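Long-range contacts in polysaccharide biosynthesis protein CapD (Bacillus thuringiensis HD-771, PDB 6BWC), which probably acts on UDP-N-acetylglucosamine as an NADP-dependent, short-chain-dehydrogenase-type enzyme in the biosynthesis of CMP-pseudaminic acid: residues Y272-T277 against F313-N318; L198-F203 against P267-Y272. The protein carries 2 engineered substitutions. One frame throughout, in Å; residues are numbered along the deposited sequence.

Interaction 1: residues Y272-T277 against F313-N318; sequences YEELMT and FYRSDN. With UD1 (uridine-diphosphate-N-acetylglucosamine), chain O.
S316 meets E273 twice, once through its backbone and once through its side chain. Its amide N donates to O of E273 at 3.1 Å, while its hydroxyl OG accepts from E273 N at 3.1 Å. Two residues further on, L275 N donates to O of Y314 (3.2 Å). These two backbone bonds flank E274 and R315, whose CA atoms stand 4.5 Å apart as a non-hydrogen-bonded antiparallel pair. It is a single bridge between two loops.

Side chains thicken the seam at both ends. At one, the methyl CE of M276 sits over the middle of the Y314 ring, 3.9 Å from its centroid, in a CH-pi contact; a bend at chi3 (145°) carries CE there, and SD lies obliquely to the same ring. CD1 of L275 meets CB of Y314. At the other end, chi1 of Y272 (50°) places CG, and with it the base of the ring, beside D317. The D317 carboxylate lies nearly parallel to that ring, with OD2 over a face and OD1 3.4 Å from CD2 of Y272. The R315 guanidinium is turned only 24° from the ring, and its NH1 comes close to the phenol OH without a hydrogen bond. E274 OE2 and R315 NE, 3.9 Å apart, form a long salt bridge of charge alone, since the oxygen lies well out of the guanidinium plane.

In the second shell, K270 pairs with OE1 of E274. CG of E273 lies 3.6 Å from O6' of the N-acetylglucosamine of UD1, a contact without a hydrogen bond in it. Strand 201-205 lies against Y272, L275 and S316, while strand 290-293 packs on M276 through F291 and I293, and F291 also meets the Y314 ring edge-to-face.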
loop_
_atom_site.group_PDB
_atom_site.type_symbol
_atom_site.label_atom_id
_atom_site.label_comp_id
_atom_site.label_asym_id
_atom_site.label_seq_id
_atom_site.Cartn_x
_atom_site.Cartn_y
_atom_site.Cartn_z
ATOM N N TYR C 272 11.850 -31.100 -23.154
ATOM C CA TYR C 272 10.866 -32.114 -22.807
ATOM C C TYR C 272 10.182 -31.535 -21.580
ATOM O O TYR C 272 10.608 -30.491 -21.078
ATOM C CB TYR C 272 11.565 -33.425 -22.436
ATOM C CG TYR C 272 12.659 -33.203 -21.436
ATOM C CD1 TYR C 272 12.405 -33.274 -20.070
ATOM C CD2 TYR C 272 13.939 -32.841 -21.860
ATOM C CE1 TYR C 272 13.400 -33.017 -19.144
ATOM C CE2 TYR C 272 14.944 -32.586 -20.953
ATOM C CZ TYR C 272 14.671 -32.670 -19.593
ATOM O OH TYR C 272 15.682 -32.420 -18.686
ATOM N N GLU C 273 9.145 -32.197 -21.084
ATOM C CA GLU C 273 8.512 -31.787 -19.830
ATOM C C GLU C 273 8.505 -32.994 -18.915
ATOM O O GLU C 273 9.016 -34.040 -19.293
ATOM C CB GLU C 273 7.110 -31.226 -20.077
ATOM C CG GLU C 273 7.080 -29.886 -20.828
ATOM C CD GLU C 273 7.549 -28.668 -20.022
ATOM O OE1 GLU C 273 7.969 -28.826 -18.835
ATOM O OE2 GLU C 273 7.485 -27.537 -20.581
ATOM N N GLU C 274 7.997 -32.829 -17.695
ATOM C CA GLU C 274 7.998 -33.888 -16.684
ATOM C C GLU C 274 6.721 -33.795 -15.829
ATOM O O GLU C 274 6.262 -32.707 -15.513
ATOM C CB GLU C 274 9.261 -33.791 -15.791
ATOM C CG GLU C 274 10.605 -33.699 -16.528
ATOM C CD GLU C 274 11.810 -33.608 -15.594
ATOM O OE1 GLU C 274 12.275 -32.486 -15.298
ATOM O OE2 GLU C 274 12.304 -34.662 -15.142
ATOM N N LEU C 275 6.164 -34.946 -15.465
ATOM C CA LEU C 275 4.924 -35.020 -14.677
ATOM C C LEU C 275 5.198 -34.873 -13.179
ATOM O O LEU C 275 4.289 -34.492 -12.420
ATOM C CB LEU C 275 4.220 -36.366 -14.898
ATOM C CG LEU C 275 3.960 -36.862 -16.328
ATOM C CD1 LEU C 275 3.487 -38.307 -16.289
ATOM C CD2 LEU C 275 2.968 -35.954 -17.057
ATOM N N MET C 276 6.425 -35.244 -12.777
ATOM C CA MET C 276 6.915 -35.166 -11.383
ATOM C C MET C 276 8.433 -35.372 -11.297
ATOM O O MET C 276 9.036 -36.040 -12.126
ATOM C CB MET C 276 6.208 -36.177 -10.464
ATOM C CG MET C 276 6.238 -37.622 -10.923
ATOM S SD MET C 276 5.070 -38.619 -9.971
ATOM C CE MET C 276 4.503 -39.760 -11.204
ATOM N N THR C 277 9.049 -34.792 -10.280
ATOM C CA THR C 277 10.431 -35.105 -9.972
ATOM C C THR C 277 10.550 -36.595 -9.636
ATOM O O THR C 277 9.564 -37.270 -9.301
ATOM C CB THR C 277 10.934 -34.276 -8.775
ATOM O OG1 THR C 277 10.007 -34.396 -7.688
ATOM C CG2 THR C 277 11.074 -32.804 -9.163
ATOM N N PHE C 313 12.041 -41.637 -13.731
ATOM C CA PHE C 313 11.965 -40.318 -14.305
ATOM C C PHE C 313 10.890 -40.316 -15.384
ATOM O O PHE C 313 11.106 -40.820 -16.476
ATOM C CB PHE C 313 13.343 -39.899 -14.838
ATOM C CG PHE C 313 14.430 -39.950 -13.789
ATOM C CD1 PHE C 313 14.774 -38.819 -13.067
ATOM C CD2 PHE C 313 15.097 -41.153 -13.495
ATOM C CE1 PHE C 313 15.773 -38.879 -12.091
ATOM C CE2 PHE C 313 16.083 -41.222 -12.512
ATOM C CZ PHE C 313 16.426 -40.082 -11.814
ATOM N N TYR C 314 9.733 -39.742 -15.037
ATOM C CA TYR C 314 8.567 -39.580 -15.933
ATOM C C TYR C 314 8.715 -38.346 -16.827
ATOM O O TYR C 314 8.129 -37.298 -16.545
ATOM C CB TYR C 314 7.252 -39.480 -15.116
ATOM C CG TYR C 314 6.858 -40.769 -14.419
ATOM C CD1 TYR C 314 5.859 -41.591 -14.929
ATOM C CD2 TYR C 314 7.498 -41.176 -13.251
ATOM C CE1 TYR C 314 5.504 -42.773 -14.289
ATOM C CE2 TYR C 314 7.158 -42.357 -12.605
ATOM C CZ TYR C 314 6.161 -43.151 -13.124
ATOM O OH TYR C 314 5.825 -44.320 -12.478
ATOM N N ARG C 315 9.490 -38.487 -17.902
ATOM C CA ARG C 315 9.683 -37.410 -18.882
ATOM C C ARG C 315 9.053 -37.699 -20.217
ATOM O O ARG C 315 8.820 -38.863 -20.552
ATOM C CB ARG C 315 11.143 -37.205 -19.214
ATOM C CG ARG C 315 12.139 -37.382 -18.105
ATOM C CD ARG C 315 13.514 -37.079 -18.672
ATOM N NE ARG C 315 14.425 -36.813 -17.581
ATOM C CZ ARG C 315 15.499 -36.049 -17.655
ATOM N NH1 ARG C 315 15.842 -35.464 -18.803
ATOM N NH2 ARG C 315 16.237 -35.881 -16.560
ATOM N N SER C 316 8.885 -36.628 -21.000
ATOM C CA SER C 316 8.384 -36.691 -22.383
ATOM C C SER C 316 9.402 -37.203 -23.434
ATOM O O SER C 316 8.982 -37.731 -24.478
ATOM C CB SER C 316 7.776 -35.330 -22.827
ATOM O OG SER C 316 8.719 -34.371 -23.277
ATOM N N ASP C 317 10.708 -37.039 -23.177
ATOM C CA ASP C 317 11.745 -37.719 -23.981
ATOM C C ASP C 317 12.019 -39.183 -23.547
ATOM O O ASP C 317 12.744 -39.901 -24.258
ATOM C CB ASP C 317 13.061 -36.904 -24.070
ATOM C CG ASP C 317 13.768 -36.687 -22.706
ATOM O OD1 ASP C 317 14.833 -36.033 -22.712
ATOM O OD2 ASP C 317 13.290 -37.116 -21.637
ATOM N N ASN C 318 11.425 -39.613 -22.422
ATOM C CA ASN C 318 11.662 -40.922 -21.793
ATOM C C ASN C 318 10.441 -41.833 -21.853
ATOM O O ASN C 318 10.289 -42.747 -21.031
ATOM C CB ASN C 318 12.053 -40.705 -20.328
ATOM C CG ASN C 318 12.508 -41.981 -19.635
ATOM O OD1 ASN C 318 13.414 -42.666 -20.107
ATOM N ND2 ASN C 318 11.881 -42.310 -18.511
HETATM C "C1'" UD1 O . 2.072 -24.747 -22.777
HETATM C "C2'" UD1 O . 1.486 -23.749 -21.793
HETATM C "C3'" UD1 O . 2.285 -23.707 -20.491
HETATM C "C4'" UD1 O . 2.536 -25.103 -19.928
HETATM C "C5'" UD1 O . 2.900 -26.133 -21.016
HETATM C "C6'" UD1 O . 2.787 -27.554 -20.448
HETATM C "C7'" UD1 O . 0.471 -21.996 -23.191
HETATM C "C8'" UD1 O . 0.728 -20.688 -23.912
HETATM N "N2'" UD1 O . 1.443 -22.422 -22.378
HETATM O "O1'" UD1 O . 3.426 -24.418 -23.046
HETATM O "O3'" UD1 O . 1.575 -22.887 -19.541
HETATM O "O4'" UD1 O . 3.568 -25.073 -18.960
HETATM O "O5'" UD1 O . 2.067 -26.016 -22.188
HETATM O "O6'" UD1 O . 3.817 -28.408 -20.952
HETATM O "O7'" UD1 O . -0.559 -22.630 -23.413
HETATM N N1 UD1 O . 6.560 -23.714 -30.937
HETATM C C2 UD1 O . 6.984 -23.521 -32.286
HETATM N N3 UD1 O . 6.753 -22.346 -32.893
HETATM C C4 UD1 O . 6.129 -21.332 -32.261
HETATM C C5 UD1 O . 5.692 -21.482 -30.968
HETATM C C6 UD1 O . 5.902 -22.692 -30.324
HETATM O O2 UD1 O . 7.582 -24.412 -32.916
HETATM O O4 UD1 O . 5.912 -20.251 -32.830
HETATM C C1B UD1 O . 6.816 -24.984 -30.224
HETATM C C2B UD1 O . 7.394 -24.842 -28.814
HETATM O "O2'" UD1 O . 8.814 -24.768 -28.816
HETATM C C3B UD1 O . 6.851 -26.046 -28.070
HETATM C C4B UD1 O . 5.531 -26.287 -28.770
HETATM O O4B UD1 O . 5.582 -25.631 -30.036
HETATM O O3B UD1 O . 7.636 -27.237 -28.194
HETATM C C5B UD1 O . 4.331 -25.772 -27.991
HETATM O O5B UD1 O . 4.330 -24.351 -27.785
HETATM P PA UD1 O . 3.022 -23.779 -27.050
HETATM O O1A UD1 O . 2.915 -22.275 -27.131
HETATM O O2A UD1 O . 1.774 -24.579 -27.438
HETATM O O3A UD1 O . 3.095 -24.304 -25.525
HETATM P PB UD1 O . 4.266 -24.598 -24.445
HETATM O O1B UD1 O . 5.259 -23.455 -24.441
HETATM O O2B UD1 O . 4.841 -26.009 -24.494
#

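Interaction 2: residues L198-F203 against P267-Y272; sequences LSMSRF and PGEKMY. With UD1 (uridine-diphosphate-N-acetylglucosamine), chain O.
The carbonyl O of K270 is gripped by both terminal nitrogens of R202: NH1 and NH2 each donate to it at 3.0 Å. The oxygen lies at the edge of the guanidinium, near its plane, although NH1 stands above the plane of the carbonyl. NH1 also donates to O of S201, which further fixes the rotation of the group. With its end anchored on backbone oxygens, the guanidinium presents NE to the nucleotide, and NE donates to O2B on the sugar-linked phosphate of UD1 at 2.8 Å. The bend at chi2 (-79°) places CD of R202 3.5 Å from the same O2B of UD1. Ribose O3B lies over one face of the guanidinium. A positive charge here would be expected to steady the diphosphate.

E269 takes the neighbouring hydroxyl: O2' of UD1 donates to OE2 of E269 at 2.6 Å, and K266 N holds the other carboxylate oxygen. M200 fills in beside them, its SD 3.2 Å from O2' of UD1 and its CE reaching K270 O. On its other flank, CG of M200 touches SD of M271 (3.6 Å), the two side chains crossing at about a right angle. A backbone bond from S201 N to O of M271 (3.1 Å) ties the loop to the start of the strand.

Segment 198-203 leads into strand 201-205, the middle strand of a three-stranded sheet between 171-172 and 233-235. The loop after strand 259-262 meets the start of this strand, and M200, R202 and E269 line the ribose and phosphate part of the UD1 pocket.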
loop_
_atom_site.group_PDB
_atom_site.type_symbol
_atom_site.label_atom_id
_atom_site.label_comp_id
_atom_site.label_asym_id
_atom_site.label_seq_id
_atom_site.Cartn_x
_atom_site.Cartn_y
_atom_site.Cartn_z
ATOM N N LEU C 198 12.515 -28.950 -33.740
ATOM C CA LEU C 198 11.610 -30.078 -34.021
ATOM C C LEU C 198 11.796 -31.256 -33.078
ATOM O O LEU C 198 10.855 -31.995 -32.786
ATOM C CB LEU C 198 11.754 -30.537 -35.478
ATOM C CG LEU C 198 11.328 -29.482 -36.501
ATOM C CD1 LEU C 198 11.783 -29.823 -37.916
ATOM C CD2 LEU C 198 9.821 -29.265 -36.435
ATOM N N SER C 199 13.011 -31.393 -32.571
ATOM C CA SER C 199 13.354 -32.419 -31.582
ATOM C C SER C 199 12.627 -32.355 -30.235
ATOM O O SER C 199 12.732 -33.293 -29.450
ATOM C CB SER C 199 14.866 -32.387 -31.314
ATOM O OG SER C 199 15.118 -32.244 -29.935
ATOM N N MET C 200 11.965 -31.240 -29.932
ATOM C CA MET C 200 11.239 -31.086 -28.667
ATOM C C MET C 200 10.045 -32.053 -28.608
ATOM O O MET C 200 9.376 -32.313 -29.623
ATOM C CB MET C 200 10.733 -29.641 -28.494
ATOM C CG MET C 200 11.801 -28.574 -28.334
ATOM S SD MET C 200 11.136 -26.973 -28.834
ATOM C CE MET C 200 11.455 -26.055 -27.339
ATOM N N SER C 201 9.794 -32.577 -27.420
ATOM C CA SER C 201 8.709 -33.501 -27.177
ATOM C C SER C 201 7.869 -32.857 -26.084
ATOM O O SER C 201 8.385 -32.006 -25.362
ATOM C CB SER C 201 9.277 -34.865 -26.749
ATOM O OG SER C 201 9.995 -34.799 -25.511
ATOM N N ARG C 202 6.595 -33.235 -25.960
ATOM C CA ARG C 202 5.692 -32.612 -24.984
ATOM C C ARG C 202 4.577 -33.559 -24.549
ATOM O O ARG C 202 3.985 -34.239 -25.398
ATOM C CB ARG C 202 5.036 -31.363 -25.605
ATOM C CG ARG C 202 5.902 -30.104 -25.782
ATOM C CD ARG C 202 6.056 -29.325 -24.483
ATOM N NE ARG C 202 6.798 -28.072 -24.670
ATOM C CZ ARG C 202 8.127 -27.940 -24.637
ATOM N NH1 ARG C 202 8.924 -28.982 -24.428
ATOM N NH2 ARG C 202 8.670 -26.747 -24.827
ATOM N N PHE C 203 4.266 -33.590 -23.250
ATOM C CA PHE C 203 3.012 -34.218 -22.771
ATOM C C PHE C 203 1.838 -33.340 -23.184
ATOM O O PHE C 203 1.861 -32.148 -22.909
ATOM C CB PHE C 203 2.992 -34.348 -21.250
ATOM C CG PHE C 203 3.782 -35.504 -20.717
ATOM C CD1 PHE C 203 5.017 -35.313 -20.111
ATOM C CD2 PHE C 203 3.275 -36.796 -20.796
ATOM C CE1 PHE C 203 5.734 -36.389 -19.608
ATOM C CE2 PHE C 203 3.989 -37.874 -20.293
ATOM C CZ PHE C 203 5.213 -37.668 -19.695
ATOM N N PRO C 267 13.561 -17.916 -25.154
ATOM C CA PRO C 267 14.283 -17.978 -23.862
ATOM C C PRO C 267 13.568 -18.790 -22.796
ATOM O O PRO C 267 12.355 -18.699 -22.692
ATOM C CB PRO C 267 14.382 -16.514 -23.437
ATOM C CG PRO C 267 14.380 -15.783 -24.735
ATOM C CD PRO C 267 13.425 -16.528 -25.627
ATOM N N GLY C 268 14.312 -19.608 -22.057
ATOM C CA GLY C 268 13.755 -20.402 -20.960
ATOM C C GLY C 268 13.060 -21.703 -21.351
ATOM O O GLY C 268 12.833 -22.541 -20.482
ATOM N N GLU C 269 12.722 -21.884 -22.634
ATOM C CA GLU C 269 12.041 -23.105 -23.109
ATOM C C GLU C 269 12.803 -24.378 -22.725
ATOM O O GLU C 269 14.017 -24.429 -22.830
ATOM C CB GLU C 269 11.840 -23.097 -24.645
ATOM C CG GLU C 269 10.668 -22.255 -25.140
ATOM C CD GLU C 269 10.349 -22.466 -26.626
ATOM O OE1 GLU C 269 11.190 -22.085 -27.469
ATOM O OE2 GLU C 269 9.250 -22.993 -26.961
ATOM N N LYS C 270 12.054 -25.386 -22.287
ATOM C CA LYS C 270 12.550 -26.730 -21.965
ATOM C C LYS C 270 12.353 -27.659 -23.173
ATOM O O LYS C 270 11.440 -27.452 -23.987
ATOM C CB LYS C 270 11.755 -27.283 -20.771
ATOM C CG LYS C 270 12.483 -28.230 -19.835
ATOM C CD LYS C 270 11.584 -28.529 -18.648
ATOM C CE LYS C 270 12.179 -29.600 -17.781
ATOM N NZ LYS C 270 11.297 -29.825 -16.623
ATOM N N MET C 271 13.188 -28.694 -23.256
ATOM C CA MET C 271 13.206 -29.605 -24.416
ATOM C C MET C 271 12.108 -30.644 -24.371
ATOM O O MET C 271 11.530 -30.998 -25.398
ATOM C CB MET C 271 14.569 -30.313 -24.544
ATOM C CG MET C 271 15.649 -29.470 -25.204
ATOM S SD MET C 271 15.108 -28.879 -26.826
ATOM C CE MET C 271 16.231 -27.519 -26.979
ATOM N N TYR C 272 11.850 -31.100 -23.154
ATOM C CA TYR C 272 10.866 -32.114 -22.807
ATOM C C TYR C 272 10.182 -31.535 -21.580
ATOM O O TYR C 272 10.608 -30.491 -21.078
ATOM C CB TYR C 272 11.565 -33.425 -22.436
ATOM C CG TYR C 272 12.659 -33.203 -21.436
ATOM C CD1 TYR C 272 12.405 -33.274 -20.070
ATOM C CD2 TYR C 272 13.939 -32.841 -21.860
ATOM C CE1 TYR C 272 13.400 -33.017 -19.144
ATOM C CE2 TYR C 272 14.944 -32.586 -20.953
ATOM C CZ TYR C 272 14.671 -32.670 -19.593
ATOM O OH TYR C 272 15.682 -32.420 -18.686
HETATM C "C1'" UD1 O . 2.072 -24.747 -22.777
HETATM C "C2'" UD1 O . 1.486 -23.749 -21.793
HETATM C "C3'" UD1 O . 2.285 -23.707 -20.491
HETATM C "C4'" UD1 O . 2.536 -25.103 -19.928
HETATM C "C5'" UD1 O . 2.900 -26.133 -21.016
HETATM C "C6'" UD1 O . 2.787 -27.554 -20.448
HETATM C "C7'" UD1 O . 0.471 -21.996 -23.191
HETATM C "C8'" UD1 O . 0.728 -20.688 -23.912
HETATM N "N2'" UD1 O . 1.443 -22.422 -22.378
HETATM O "O1'" UD1 O . 3.426 -24.418 -23.046
HETATM O "O3'" UD1 O . 1.575 -22.887 -19.541
HETATM O "O4'" UD1 O . 3.568 -25.073 -18.960
HETATM O "O5'" UD1 O . 2.067 -26.016 -22.188
HETATM O "O6'" UD1 O . 3.817 -28.408 -20.952
HETATM O "O7'" UD1 O . -0.559 -22.630 -23.413
HETATM N N1 UD1 O . 6.560 -23.714 -30.937
HETATM C C2 UD1 O . 6.984 -23.521 -32.286
HETATM N N3 UD1 O . 6.753 -22.346 -32.893
HETATM C C4 UD1 O . 6.129 -21.332 -32.261
HETATM C C5 UD1 O . 5.692 -21.482 -30.968
HETATM C C6 UD1 O . 5.902 -22.692 -30.324
HETATM O O2 UD1 O . 7.582 -24.412 -32.916
HETATM O O4 UD1 O . 5.912 -20.251 -32.830
HETATM C C1B UD1 O . 6.816 -24.984 -30.224
HETATM C C2B UD1 O . 7.394 -24.842 -28.814
HETATM O "O2'" UD1 O . 8.814 -24.768 -28.816
HETATM C C3B UD1 O . 6.851 -26.046 -28.070
HETATM C C4B UD1 O . 5.531 -26.287 -28.770
HETATM O O4B UD1 O . 5.582 -25.631 -30.036
HETATM O O3B UD1 O . 7.636 -27.237 -28.194
HETATM C C5B UD1 O . 4.331 -25.772 -27.991
HETATM O O5B UD1 O . 4.330 -24.351 -27.785
HETATM P PA UD1 O . 3.022 -23.779 -27.050
HETATM O O1A UD1 O . 2.915 -22.275 -27.131
HETATM O O2A UD1 O . 1.774 -24.579 -27.438
HETATM O O3A UD1 O . 3.095 -24.304 -25.525
HETATM P PB UD1 O . 4.266 -24.598 -24.445
HETATM O O1B UD1 O . 5.259 -23.455 -24.441
HETATM O O2B UD1 O . 4.841 -26.009 -24.494
#

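How the interactions relate
Along the chain the two contacts come in series: 198-203 meets 267-272, and the chain then runs straight on into 272-277, which meets 313-318. Y272 belongs to both. Their centres lie 11 Å apart on the same side of the chain's centre, and they join where OG of S316 and OG of S201 are 2.6 Å apart, a probable hydrogen bond. A single loop between strands 259-262 and 285-286 is therefore fastened first to strand 201-205 and then to the loop leading to helix 324-333. Interaction 2 reaches the ribose and diphosphate of UD1, and interaction 1 approaches the N-acetylglucosamine through E273, linking the binding site to the later part of the chain.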